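Local coordinates for protein photoreceptor-histidine kinase BphP (Stigmatella aurantiaca DW4/3-1, PDB 6BAF) that binds a bilin chromophore and probably senses red and far-red light, signalling through its own histidine kinase in what is thought to be light control of cell development, at residues F119-H124 / P283-T288; V146-R151 / A174-A179; L30-E35 / V220-G225; L21-P26 / L104-E109; I57-R62 / V83-G88. All coordinates share one frame; numbering follows the deposited sequence.

Interaction 1 (F119-H124 / P283-T288); sequences FLSFFH and PYEVRT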
# COMPACT_ATOMS: atom_id res chain seq x y z
N PHE A 119 -9.54 -2.42 -1.37
CA PHE A 119 -8.13 -2.14 -1.11
C PHE A 119 -7.20 -2.64 -2.21
O PHE A 119 -5.98 -2.39 -2.13
CB PHE A 119 -7.70 -2.67 0.25
CG PHE A 119 -8.44 -1.99 1.37
CD1 PHE A 119 -8.08 -0.69 1.75
CD2 PHE A 119 -9.54 -2.60 1.98
CE1 PHE A 119 -8.78 -0.02 2.76
CE2 PHE A 119 -10.26 -1.94 2.99
CZ PHE A 119 -9.86 -0.65 3.39
N LEU A 120 -7.74 -3.28 -3.26
CA LEU A 120 -6.95 -3.69 -4.42
C LEU A 120 -6.45 -2.48 -5.18
O LEU A 120 -5.28 -2.44 -5.60
CB LEU A 120 -7.79 -4.61 -5.31
CG LEU A 120 -7.10 -5.23 -6.54
CD1 LEU A 120 -5.73 -5.80 -6.17
CD2 LEU A 120 -7.97 -6.32 -7.13
N SER A 121 -7.29 -1.45 -5.35
CA SER A 121 -6.82 -0.24 -6.02
C SER A 121 -5.68 0.42 -5.25
O SER A 121 -4.72 0.90 -5.86
CB SER A 121 -7.96 0.74 -6.20
OG SER A 121 -9.08 0.02 -6.68
N PHE A 122 -5.77 0.47 -3.92
CA PHE A 122 -4.66 1.07 -3.16
C PHE A 122 -3.37 0.28 -3.35
O PHE A 122 -2.29 0.86 -3.54
CB PHE A 122 -5.03 1.14 -1.67
CG PHE A 122 -3.92 1.66 -0.79
CD1 PHE A 122 -2.96 0.79 -0.25
CD2 PHE A 122 -3.86 3.00 -0.46
CE1 PHE A 122 -1.93 1.27 0.56
CE2 PHE A 122 -2.85 3.49 0.37
CZ PHE A 122 -1.87 2.63 0.88
N PHE A 123 -3.45 -1.06 -3.24
CA PHE A 123 -2.30 -1.96 -3.47
C PHE A 123 -1.61 -1.64 -4.80
O PHE A 123 -0.41 -1.34 -4.81
CB PHE A 123 -2.82 -3.41 -3.41
CG PHE A 123 -1.82 -4.45 -3.80
CD1 PHE A 123 -0.98 -5.00 -2.84
CD2 PHE A 123 -1.74 -4.90 -5.11
CE1 PHE A 123 -0.06 -6.00 -3.16
CE2 PHE A 123 -0.82 -5.91 -5.48
CZ PHE A 123 0.02 -6.47 -4.49
N HIS A 124 -2.36 -1.57 -5.90
CA HIS A 124 -1.73 -1.29 -7.21
C HIS A 124 -1.23 0.15 -7.31
O HIS A 124 -0.12 0.40 -7.83
CB HIS A 124 -2.72 -1.58 -8.35
CG HIS A 124 -3.00 -3.04 -8.56
ND1 HIS A 124 -2.00 -3.97 -8.76
CD2 HIS A 124 -4.17 -3.73 -8.62
CE1 HIS A 124 -2.53 -5.18 -8.87
NE2 HIS A 124 -3.85 -5.05 -8.82
N PRO A 283 -12.56 8.89 -4.37
CA PRO A 283 -12.80 7.81 -3.39
C PRO A 283 -11.70 7.69 -2.34
O PRO A 283 -10.54 8.07 -2.54
CB PRO A 283 -12.86 6.54 -4.25
CG PRO A 283 -12.99 7.01 -5.67
CD PRO A 283 -12.40 8.37 -5.75
N TYR A 284 -12.09 7.09 -1.22
CA TYR A 284 -11.20 6.96 -0.07
C TYR A 284 -9.87 6.30 -0.43
O TYR A 284 -8.80 6.82 -0.07
CB TYR A 284 -11.89 6.14 1.03
CG TYR A 284 -10.97 5.91 2.21
CD1 TYR A 284 -10.74 6.92 3.14
CD2 TYR A 284 -10.29 4.69 2.36
CE1 TYR A 284 -9.86 6.73 4.21
CE2 TYR A 284 -9.41 4.50 3.43
CZ TYR A 284 -9.21 5.52 4.36
OH TYR A 284 -8.34 5.33 5.42
N GLU A 285 -9.91 5.13 -1.11
CA GLU A 285 -8.69 4.42 -1.50
C GLU A 285 -7.80 5.26 -2.42
O GLU A 285 -6.58 5.15 -2.35
CB GLU A 285 -9.02 3.09 -2.21
CG GLU A 285 -9.47 1.92 -1.31
CD GLU A 285 -9.73 0.60 -2.10
OE1 GLU A 285 -10.85 0.02 -1.97
OE2 GLU A 285 -8.81 0.16 -2.86
N VAL A 286 -8.39 6.08 -3.29
CA VAL A 286 -7.55 6.94 -4.14
C VAL A 286 -6.92 8.05 -3.31
O VAL A 286 -5.70 8.28 -3.38
CB VAL A 286 -8.38 7.48 -5.32
CG1 VAL A 286 -7.56 8.41 -6.22
CG2 VAL A 286 -8.98 6.34 -6.09
N ARG A 287 -7.73 8.75 -2.49
CA ARG A 287 -7.17 9.83 -1.68
C ARG A 287 -6.01 9.33 -0.85
O ARG A 287 -4.94 9.94 -0.80
CB ARG A 287 -8.22 10.44 -0.74
CG ARG A 287 -9.31 11.17 -1.42
CD ARG A 287 -9.99 12.15 -0.45
NE ARG A 287 -10.26 11.65 0.91
CZ ARG A 287 -11.41 11.11 1.29
NH1 ARG A 287 -12.39 10.95 0.41
NH2 ARG A 287 -11.58 10.72 2.56
N THR A 288 -6.20 8.19 -0.19
CA THR A 288 -5.17 7.63 0.67
C THR A 288 -3.93 7.19 -0.11
O THR A 288 -2.80 7.31 0.38
CB THR A 288 -5.79 6.47 1.44
OG1 THR A 288 -7.10 6.89 1.84
CG2 THR A 288 -5.04 6.25 2.66
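E285 reaches across from its helix and lays its carboxylate against the first turn of helix 120-135, meeting the backbone of F119 to F122. CG lies anti to the carbonyl carbon (chi1 -77°), and the chain is extended beyond it, which carries the acid the full distance. F119 N donates to E285 OE1 at 2.8 Å, approaching from above the carboxylate plane, while F122 N meets the anti lone pair of OE2 at 3.2 Å. One carboxylate thus serves two amides at a helix start, where the positive end of the helix would probably favour its negative charge. Were this glutamate an alanine, F119 N and F122 N would probably lose their acceptor and a gap would open between the two helix starts. One helical turn further along, at T288, the F122 ring presents its edge, CE2 coming 3.8 Å from T288 O, while T288 OG1 is turned back onto Y284 O at 2.6 Å. Helices 120-135 and 284-300 run nearly parallel here, their short segments 22° apart and 8.8 Å between axes. F122 also meets F123 of the second subunit edge-to-face, so helix 120-135 lies at the dimer interface, while Y284 packs on strand 90-100.

Interaction 2 (V146-R151 / A174-A179); sequences VVQEVR and AEARDA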
# COMPACT_ATOMS: atom_id res chain seq x y z
N VAL A 146 5.36 12.55 -9.74
CA VAL A 146 4.28 12.63 -8.74
C VAL A 146 3.02 13.22 -9.36
O VAL A 146 1.91 12.71 -9.19
CB VAL A 146 4.74 13.48 -7.54
CG1 VAL A 146 3.54 13.85 -6.67
CG2 VAL A 146 5.82 12.76 -6.76
N VAL A 147 3.20 14.28 -10.12
CA VAL A 147 2.07 15.01 -10.67
C VAL A 147 1.37 14.18 -11.76
O VAL A 147 0.13 14.09 -11.80
CB VAL A 147 2.67 16.36 -11.13
CG1 VAL A 147 2.84 16.58 -12.63
CG2 VAL A 147 2.19 17.52 -10.29
N GLN A 148 2.14 13.47 -12.59
CA GLN A 148 1.53 12.53 -13.54
C GLN A 148 0.83 11.39 -12.82
O GLN A 148 -0.29 11.00 -13.18
CB GLN A 148 2.59 11.95 -14.49
CG GLN A 148 3.23 12.93 -15.46
CD GLN A 148 2.34 13.29 -16.66
OE1 GLN A 148 1.10 13.07 -16.64
NE2 GLN A 148 2.95 13.91 -17.68
N GLU A 149 1.45 10.85 -11.78
CA GLU A 149 0.82 9.76 -11.03
C GLU A 149 -0.48 10.22 -10.35
O GLU A 149 -1.53 9.55 -10.45
CB GLU A 149 1.81 9.22 -9.99
CG GLU A 149 1.42 7.89 -9.39
CD GLU A 149 1.58 6.74 -10.39
OE1 GLU A 149 2.38 6.87 -11.36
OE2 GLU A 149 0.91 5.70 -10.20
N VAL A 150 -0.44 11.36 -9.65
CA VAL A 150 -1.65 11.81 -8.92
C VAL A 150 -2.77 12.16 -9.89
O VAL A 150 -3.95 11.94 -9.61
CB VAL A 150 -1.31 13.00 -8.01
CG1 VAL A 150 -2.63 13.64 -7.45
CG2 VAL A 150 -0.37 12.55 -6.89
N ARG A 151 -2.44 12.77 -11.01
CA ARG A 151 -3.49 13.09 -11.97
C ARG A 151 -4.09 11.83 -12.58
O ARG A 151 -5.31 11.75 -12.80
CB ARG A 151 -2.93 13.99 -13.07
CG ARG A 151 -3.99 14.42 -14.03
CD ARG A 151 -3.52 15.53 -14.94
NE ARG A 151 -3.64 15.15 -16.34
CZ ARG A 151 -4.78 15.10 -17.00
NH1 ARG A 151 -5.92 15.39 -16.39
NH2 ARG A 151 -4.80 14.75 -18.27
N ALA A 174 6.12 22.11 -11.26
CA ALA A 174 5.81 20.99 -12.14
C ALA A 174 4.31 20.94 -12.34
O ALA A 174 3.54 21.30 -11.45
CB ALA A 174 6.30 19.64 -11.59
N GLU A 175 3.90 20.51 -13.53
CA GLU A 175 2.48 20.49 -13.83
C GLU A 175 2.14 19.36 -14.79
O GLU A 175 2.80 19.21 -15.82
CB GLU A 175 2.06 21.82 -14.44
CG GLU A 175 0.63 21.90 -14.91
CD GLU A 175 0.31 23.36 -15.35
OE1 GLU A 175 1.11 23.94 -16.13
OE2 GLU A 175 -0.71 23.94 -14.91
N ALA A 176 1.06 18.64 -14.50
CA ALA A 176 0.40 17.77 -15.46
C ALA A 176 -1.04 18.20 -15.60
O ALA A 176 -1.71 18.47 -14.60
CB ALA A 176 0.48 16.30 -15.00
N ARG A 177 -1.53 18.22 -16.82
CA ARG A 177 -2.80 18.87 -17.12
C ARG A 177 -3.47 18.24 -18.33
O ARG A 177 -2.80 17.86 -19.29
CB ARG A 177 -2.60 20.37 -17.39
CG ARG A 177 -1.26 20.69 -18.05
CD ARG A 177 -1.09 22.19 -18.43
NE ARG A 177 -2.05 22.50 -19.45
CZ ARG A 177 -1.76 22.84 -20.70
NH1 ARG A 177 -0.51 22.98 -21.12
NH2 ARG A 177 -2.78 23.05 -21.53
N ASP A 178 -4.79 18.13 -18.26
CA ASP A 178 -5.61 18.06 -19.45
C ASP A 178 -5.38 19.31 -20.30
O ASP A 178 -4.94 20.35 -19.79
CB ASP A 178 -7.07 17.95 -19.05
CG ASP A 178 -7.94 17.45 -20.19
OD1 ASP A 178 -7.91 16.22 -20.45
OD2 ASP A 178 -8.66 18.28 -20.81
N ALA A 179 -5.70 19.23 -21.60
CA ALA A 179 -5.50 20.38 -22.48
C ALA A 179 -6.54 21.47 -22.27
O ALA A 179 -6.30 22.63 -22.62
CB ALA A 179 -5.49 19.94 -23.95
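R151, whose NH1 hydrogen-bonds F156 O, lays one face of its guanidinium over the peptide joining R177 to D178. D178 N lies over the centre of the group, 3.3 Å from R151 CZ, a contact of flat faces and not a hydrogen bond. The R151 chain leaves its helix with CG anti to the backbone N (chi1 -176°), runs past A176 with CD 3.5 Å from A176 O, and bends at chi3 to lay the group down. The carboxylate of D178 is near but not paired with it: R151 NH2 and D178 OD1 are 4.1 Å apart, and D178 OD2 forms its salt bridge with R180. On the apolar side V147 turns CG1 onto the strand against A176 CB, although the modelled approach is unusually close and its exact spacing doubtful. The Q148 amide bends over the same methyl, with OE1 3.7 Å from A176 CB. In the GAF domain this sets helix 139-154 against one side of strand 170-177, while E175 points to the other side, about 7 Å from the bound bilin. The contact therefore relies on small apolar groups and a flat-lying cation rather than on a salt bridge between the segments.

Interaction 3 (L30-E35 / V220-G225); sequences LTHASE and VRALPG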
# COMPACT_ATOMS: atom_id res chain seq x y z
N LEU A 30 -23.65 10.27 21.24
CA LEU A 30 -23.48 11.34 20.25
C LEU A 30 -23.73 12.67 20.94
O LEU A 30 -24.87 12.97 21.33
CB LEU A 30 -24.46 11.21 19.08
CG LEU A 30 -24.68 9.93 18.26
CD1 LEU A 30 -25.09 10.20 16.80
CD2 LEU A 30 -23.56 9.01 18.37
N THR A 31 -22.70 13.49 21.05
CA THR A 31 -22.89 14.84 21.57
C THR A 31 -22.98 15.91 20.50
O THR A 31 -23.37 17.04 20.81
CB THR A 31 -21.73 15.21 22.49
OG1 THR A 31 -20.55 15.29 21.70
CG2 THR A 31 -21.57 14.12 23.59
N HIS A 32 -22.53 15.63 19.27
CA HIS A 32 -22.65 16.53 18.13
C HIS A 32 -23.04 15.69 16.91
O HIS A 32 -22.64 14.53 16.80
CB HIS A 32 -21.37 17.31 17.77
CG HIS A 32 -20.71 18.05 18.90
ND1 HIS A 32 -20.33 17.45 20.08
CD2 HIS A 32 -20.25 19.33 18.97
CE1 HIS A 32 -19.71 18.33 20.84
NE2 HIS A 32 -19.63 19.47 20.19
N ALA A 33 -23.80 16.29 16.01
CA ALA A 33 -24.17 15.69 14.74
C ALA A 33 -24.35 16.80 13.73
O ALA A 33 -24.93 17.84 14.04
CB ALA A 33 -25.44 14.87 14.84
N SER A 34 -23.84 16.59 12.52
CA SER A 34 -24.05 17.61 11.51
C SER A 34 -25.49 17.52 10.99
O SER A 34 -26.10 16.44 10.98
CB SER A 34 -23.01 17.46 10.38
OG SER A 34 -23.12 16.18 9.83
N GLU A 35 -26.04 18.66 10.59
CA GLU A 35 -27.48 18.76 10.37
C GLU A 35 -27.94 18.18 9.04
O GLU A 35 -29.14 18.16 8.79
CB GLU A 35 -27.91 20.23 10.44
CG GLU A 35 -27.22 21.04 9.35
CD GLU A 35 -27.61 22.53 9.35
OE1 GLU A 35 -28.48 22.90 10.20
OE2 GLU A 35 -27.02 23.31 8.53
N VAL A 220 -22.90 21.93 12.52
CA VAL A 220 -22.73 20.87 13.51
C VAL A 220 -23.54 21.26 14.73
O VAL A 220 -23.22 22.25 15.40
CB VAL A 220 -21.25 20.66 13.87
CG1 VAL A 220 -21.16 19.54 14.85
CG2 VAL A 220 -20.43 20.36 12.61
N ARG A 221 -24.60 20.51 15.01
CA ARG A 221 -25.45 20.74 16.17
C ARG A 221 -24.92 19.95 17.35
O ARG A 221 -24.34 18.88 17.18
CB ARG A 221 -26.90 20.28 15.90
CG ARG A 221 -27.48 20.71 14.55
CD ARG A 221 -28.29 22.02 14.59
NE ARG A 221 -29.00 22.23 13.31
CZ ARG A 221 -30.18 21.68 12.99
NH1 ARG A 221 -30.82 20.87 13.85
NH2 ARG A 221 -30.73 21.93 11.80
N ALA A 222 -25.16 20.45 18.56
CA ALA A 222 -24.64 19.82 19.76
C ALA A 222 -25.71 19.77 20.85
O ALA A 222 -26.65 20.57 20.87
CB ALA A 222 -23.40 20.59 20.26
N LEU A 223 -25.56 18.81 21.76
CA LEU A 223 -26.36 18.80 22.98
C LEU A 223 -26.17 20.12 23.73
O LEU A 223 -25.11 20.76 23.61
CB LEU A 223 -25.93 17.65 23.89
CG LEU A 223 -26.25 16.22 23.50
CD1 LEU A 223 -25.48 15.26 24.41
CD2 LEU A 223 -27.77 15.98 23.60
N PRO A 224 -27.19 20.55 24.50
CA PRO A 224 -27.03 21.72 25.38
C PRO A 224 -25.82 21.52 26.28
O PRO A 224 -25.54 20.41 26.73
CB PRO A 224 -28.33 21.72 26.21
CG PRO A 224 -29.31 20.93 25.41
CD PRO A 224 -28.49 19.88 24.67
N GLY A 225 -25.09 22.59 26.51
CA GLY A 225 -23.86 22.51 27.25
C GLY A 225 -22.66 22.13 26.41
O GLY A 225 -21.52 22.36 26.84
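V220 opens the pairing by setting CG1 3.7 Å from H32 CB, near the plane of the imidazole at its edge; on the neighbouring strand it pairs with S34, non-hydrogen-bonded. R221 follows, forming with A33 a hydrogen-bonded pair: R221 N to A33 O and A33 N to R221 O are both 2.9 Å. Its side chain bends at chi2 and returns to E35, where NH2 donates to the anti lone pair of E35 OE1 at 2.9 Å and NE adds a weak bond to the same oxygen. The two flat groups stand almost perpendicular, 86° between planes, with E35 CB over one guanidinium face. With an alanine in place of E35, the R221 charge is likely to be left without its mate and R219 N without OE2. A222, in a non-hydrogen-bonded pair with H32, places CB over the face of its ring, 3.9 Å from the centroid, a CH-pi contact; the 2.7 Å hydrogen bond between T31 OG1 and H32 ND1 helps to set the ring's rotation. Just past the strand, L223 N bonds T31 O at 3.0 Å. Strand 218-222, from the GAF region, thereby joins the PAS sheet beside strand 30-34, consistent with the knot of phytochromes; on the other edge of strand 30-34, T31 and H32 form a classic beta bulge against V22 of strand 19-23.

Interaction 4 (L21-P26 / L104-E109); sequences LVLSEP and LILELE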
# COMPACT_ATOMS: atom_id res chain seq x y z
N LEU A 21 -20.01 13.21 13.27
CA LEU A 21 -20.52 12.95 14.61
C LEU A 21 -19.41 13.17 15.63
O LEU A 21 -18.24 12.90 15.34
CB LEU A 21 -21.02 11.51 14.73
CG LEU A 21 -21.99 11.02 13.66
CD1 LEU A 21 -22.25 9.55 13.90
CD2 LEU A 21 -23.32 11.82 13.69
N VAL A 22 -19.75 13.65 16.83
CA VAL A 22 -18.83 13.62 17.96
C VAL A 22 -19.40 12.65 18.99
O VAL A 22 -20.61 12.64 19.25
CB VAL A 22 -18.61 15.00 18.58
CG1 VAL A 22 -17.71 14.88 19.78
CG2 VAL A 22 -18.01 15.98 17.55
N LEU A 23 -18.53 11.80 19.54
CA LEU A 23 -18.88 10.68 20.41
C LEU A 23 -18.24 10.85 21.78
O LEU A 23 -17.05 11.17 21.88
CB LEU A 23 -18.40 9.36 19.80
CG LEU A 23 -18.82 9.02 18.37
CD1 LEU A 23 -18.13 7.73 17.96
CD2 LEU A 23 -20.27 8.82 18.34
N SER A 24 -19.01 10.60 22.83
CA SER A 24 -18.34 10.67 24.12
C SER A 24 -17.50 9.42 24.34
O SER A 24 -17.72 8.37 23.74
CB SER A 24 -19.35 10.77 25.27
OG SER A 24 -20.07 9.54 25.35
N GLU A 25 -16.59 9.50 25.30
CA GLU A 25 -15.77 8.36 25.64
C GLU A 25 -15.85 8.16 27.13
O GLU A 25 -15.59 9.11 27.88
CB GLU A 25 -14.32 8.61 25.23
CG GLU A 25 -14.19 9.15 23.79
CD GLU A 25 -12.73 9.47 23.43
OE1 GLU A 25 -12.31 10.66 23.58
OE2 GLU A 25 -12.01 8.53 23.02
N PRO A 26 -16.10 6.92 27.58
CA PRO A 26 -16.12 5.68 26.78
C PRO A 26 -17.46 5.31 26.24
O PRO A 26 -17.60 4.28 25.55
CB PRO A 26 -15.67 4.61 27.77
CG PRO A 26 -16.24 5.09 29.09
CD PRO A 26 -16.02 6.63 29.03
N LEU A 104 -13.76 12.93 20.39
CA LEU A 104 -13.69 11.79 19.48
C LEU A 104 -14.64 12.09 18.33
O LEU A 104 -15.87 12.13 18.51
CB LEU A 104 -14.09 10.49 20.19
CG LEU A 104 -13.74 9.09 19.70
CD1 LEU A 104 -14.80 8.06 20.06
CD2 LEU A 104 -13.19 8.92 18.28
N ILE A 105 -14.08 12.32 17.15
CA ILE A 105 -14.84 12.75 15.98
C ILE A 105 -14.89 11.59 15.00
O ILE A 105 -13.85 11.01 14.67
CB ILE A 105 -14.21 13.99 15.33
CG1 ILE A 105 -14.26 15.16 16.32
CG2 ILE A 105 -14.90 14.27 13.99
CD1 ILE A 105 -13.49 16.39 15.89
N LEU A 106 -16.09 11.25 14.54
CA LEU A 106 -16.29 10.18 13.57
C LEU A 106 -16.90 10.80 12.32
O LEU A 106 -17.98 11.41 12.39
CB LEU A 106 -17.18 9.08 14.16
CG LEU A 106 -17.70 8.01 13.20
CD1 LEU A 106 -16.54 7.19 12.61
CD2 LEU A 106 -18.72 7.11 13.92
N GLU A 107 -16.18 10.71 11.21
CA GLU A 107 -16.67 11.20 9.92
C GLU A 107 -17.09 10.03 9.06
O GLU A 107 -16.40 9.00 9.01
CB GLU A 107 -15.60 12.04 9.23
CG GLU A 107 -15.42 13.28 10.08
CD GLU A 107 -14.39 14.22 9.57
OE1 GLU A 107 -13.16 13.86 9.60
OE2 GLU A 107 -14.81 15.33 9.14
N LEU A 108 -18.25 10.16 8.42
CA LEU A 108 -18.88 9.08 7.66
C LEU A 108 -19.04 9.53 6.22
O LEU A 108 -19.65 10.58 5.96
CB LEU A 108 -20.25 8.71 8.23
CG LEU A 108 -20.28 8.24 9.68
CD1 LEU A 108 -21.71 7.97 10.13
CD2 LEU A 108 -19.40 7.03 9.91
N GLU A 109 -18.46 8.76 5.29
CA GLU A 109 -18.61 8.99 3.86
C GLU A 109 -19.18 7.73 3.20
O GLU A 109 -18.78 6.61 3.54
CB GLU A 109 -17.27 9.35 3.23
CG GLU A 109 -16.83 10.81 3.51
CD GLU A 109 -15.37 11.10 3.06
OE1 GLU A 109 -15.04 12.27 2.76
OE2 GLU A 109 -14.53 10.15 3.02
O HOH W 1 -15.87 13.33 22.47
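The antiparallel sheet of the PAS domain is built here from two of its inner strands, L21-L23 pairing with L104-L106. L21 and L106 form a hydrogen-bonded pair, L21 N to L106 O at 2.9 Å and L106 N to L21 O at 2.8 Å. V22 and I105 follow as a non-hydrogen-bonded pair, and L23 N then donates to L104 O. Past that point the strands spread; a water accepts from L104 N at 3.0 Å and lies very close to L23 O, a contact too short to be certain. On one face leucines interdigitate: L21 CD1 meets L108 CD1 at 4.1 Å, and L23 CD1 lies between L104 CD1 and L106 CD2. The other face carries V22 CG2 against I105 CG1, 4.0 Å apart, and L230 packs on V22 there. At the open end the extended chain of E25 crosses L104 at about a right angle, its CD 3.7 Å from L104 CB. E25 CG, anti to the carbonyl carbon (chi1 -47°), brings the acid over the leucine, and its OE2 goes on to a salt bridge with R99. With strand 30-34 outside strand 19-23, and strands 90-100 and 80-85 beyond strand 103-110, the pair forms the centre of the 2-1-5-4-3 strand order of a PAS domain.

Interaction 5 (I57-R62 / V83-G88); sequences IEPSVR and VWRVDG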
# COMPACT_ATOMS: atom_id res chain seq x y z
N ILE A 57 -26.31 1.03 14.64
CA ILE A 57 -25.37 0.17 13.93
C ILE A 57 -26.00 -1.22 13.77
O ILE A 57 -26.50 -1.79 14.74
CB ILE A 57 -24.03 0.08 14.68
CG1 ILE A 57 -23.47 1.50 14.98
CG2 ILE A 57 -23.00 -0.80 13.91
CD1 ILE A 57 -23.33 2.40 13.77
N GLU A 58 -25.95 -1.75 12.56
CA GLU A 58 -26.30 -3.15 12.32
C GLU A 58 -25.61 -4.05 13.35
O GLU A 58 -24.38 -3.97 13.51
CB GLU A 58 -25.90 -3.52 10.89
CG GLU A 58 -26.49 -4.81 10.33
CD GLU A 58 -25.87 -6.07 10.92
OE1 GLU A 58 -26.62 -6.85 11.55
OE2 GLU A 58 -24.64 -6.26 10.77
N PRO A 59 -26.35 -4.92 14.06
CA PRO A 59 -25.79 -5.58 15.26
C PRO A 59 -24.55 -6.42 15.06
O PRO A 59 -23.76 -6.55 16.01
CB PRO A 59 -26.97 -6.43 15.76
CG PRO A 59 -28.17 -5.65 15.35
CD PRO A 59 -27.81 -5.10 13.97
N SER A 60 -24.32 -7.01 13.89
CA SER A 60 -23.12 -7.83 13.72
C SER A 60 -21.86 -7.01 13.48
O SER A 60 -20.75 -7.52 13.70
CB SER A 60 -23.33 -8.83 12.58
OG SER A 60 -23.33 -8.18 11.32
N VAL A 61 -22.00 -5.77 12.99
CA VAL A 61 -20.91 -4.81 12.86
C VAL A 61 -20.61 -4.06 14.15
O VAL A 61 -19.53 -3.46 14.29
CB VAL A 61 -21.34 -3.89 11.69
CG1 VAL A 61 -20.52 -2.58 11.62
CG2 VAL A 61 -21.23 -4.65 10.40
N ARG A 62 -21.52 -4.11 15.13
CA ARG A 62 -21.54 -3.13 16.21
C ARG A 62 -20.38 -3.33 17.18
O ARG A 62 -19.57 -2.41 17.39
CB ARG A 62 -22.88 -3.21 16.93
CG ARG A 62 -22.94 -2.44 18.22
CD ARG A 62 -24.20 -2.88 18.97
NE ARG A 62 -25.40 -2.40 18.29
CZ ARG A 62 -26.58 -3.02 18.27
NH1 ARG A 62 -26.74 -4.21 18.87
NH2 ARG A 62 -27.60 -2.46 17.62
N VAL A 83 -21.95 0.29 9.28
CA VAL A 83 -23.18 -0.09 8.59
C VAL A 83 -24.34 0.50 9.39
O VAL A 83 -24.60 0.07 10.52
CB VAL A 83 -23.31 -1.61 8.45
CG1 VAL A 83 -24.62 -1.98 7.76
CG2 VAL A 83 -22.07 -2.17 7.68
N TRP A 84 -25.02 1.47 8.82
CA TRP A 84 -26.10 2.18 9.51
C TRP A 84 -27.45 1.55 9.21
O TRP A 84 -27.98 1.72 8.11
CB TRP A 84 -26.11 3.65 9.09
CG TRP A 84 -25.53 4.44 10.14
CD1 TRP A 84 -24.20 4.52 10.45
CD2 TRP A 84 -26.19 5.29 11.04
NE1 TRP A 84 -23.99 5.36 11.51
CE2 TRP A 84 -25.19 5.87 11.88
CE3 TRP A 84 -27.50 5.65 11.21
CZ2 TRP A 84 -25.47 6.76 12.88
CZ3 TRP A 84 -27.77 6.54 12.20
CH2 TRP A 84 -26.75 7.09 13.03
N ARG A 85 -28.03 0.89 10.21
CA ARG A 85 -29.37 0.32 10.11
C ARG A 85 -30.38 1.36 10.59
O ARG A 85 -30.48 1.61 11.79
CB ARG A 85 -29.49 -0.96 10.93
CG ARG A 85 -30.79 -1.76 10.69
CD ARG A 85 -30.58 -3.21 11.01
NE ARG A 85 -30.02 -3.88 9.83
CZ ARG A 85 -29.73 -5.18 9.76
NH1 ARG A 85 -29.90 -5.97 10.82
NH2 ARG A 85 -29.21 -5.67 8.63
N VAL A 86 -31.13 1.94 9.67
CA VAL A 86 -32.05 2.99 10.08
C VAL A 86 -33.48 2.46 10.10
O VAL A 86 -34.10 2.39 11.18
CB VAL A 86 -31.90 4.25 9.21
CG1 VAL A 86 -31.87 3.90 7.70
CG2 VAL A 86 -32.99 5.26 9.54
N ASP A 87 -34.04 2.05 8.96
CA ASP A 87 -35.43 1.61 9.08
C ASP A 87 -35.96 0.40 8.29
O ASP A 87 -37.12 0.42 7.91
CB ASP A 87 -36.35 2.81 8.77
CG ASP A 87 -37.47 2.98 9.80
OD1 ASP A 87 -37.97 4.13 9.95
OD2 ASP A 87 -37.82 1.98 10.48
N GLY A 88 -35.19 -0.66 8.04
CA GLY A 88 -33.75 -0.76 8.21
C GLY A 88 -33.47 -2.04 7.46
O GLY A 88 -33.55 -3.09 8.11
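A helix start docks on an edge strand of the PAS fold here: I57 and E58 lead into helix 59-69, and this junction lies along strand 80-85, outermost in its sheet within this chain. The backbones touch in a single bridge between I57 and W84, and one hydrogen bond joins them, E58 N to V83 O at 3.0 Å. E58, at the N-cap position, is the pivot. Its chain leaves with CG opposite the backbone N (chi1 -165°) and bends at chi2, which curls the carboxylate back toward the helix, where it accepts weak capping bonds from S60 N and V61 N. Its CG meanwhile sits over the centre of the R85 guanidinium, 3.3 Å from R85 CZ. The salt bridge between E58 OE1 and R85 NH1 is long, 3.5 Å, and purely electrostatic, since the oxygen lies well out of the guanidinium plane; R85 NE is paired with D90 instead. Beside them, V61 crosses V83 at about a right angle, CG2 to CG2 at 3.8 Å. The W84 ring meets that of F56, and I57 CD1 reaches it too, 3.8 Å from W84 NE1, a buried nitrogen with no partner in the model.

In the fold
Interactions 3, 4 and 5 share one antiparallel sheet. Interactions 3 and 4, centres about 11 Å apart, are joined where T31 and H32 bond to V22, while interactions 4 and 5, centres about 16 Å apart, touch where L108 packs on W84. Interaction 5 is nested along the chain inside the loops closed by interactions 3 and 4. Interaction 2, in the GAF region, is nested within interaction 1, about 18 Å away centre to centre, and lies about 35 to 41 Å between centres from the three sheet contacts. Two ties span the regions: interaction 3 brings a GAF-range strand into the PAS sheet, and the R287-E109 salt bridge links interaction 1 to interaction 4. Such ties are consistent with PAS and GAF domains forming one compact photosensory unit.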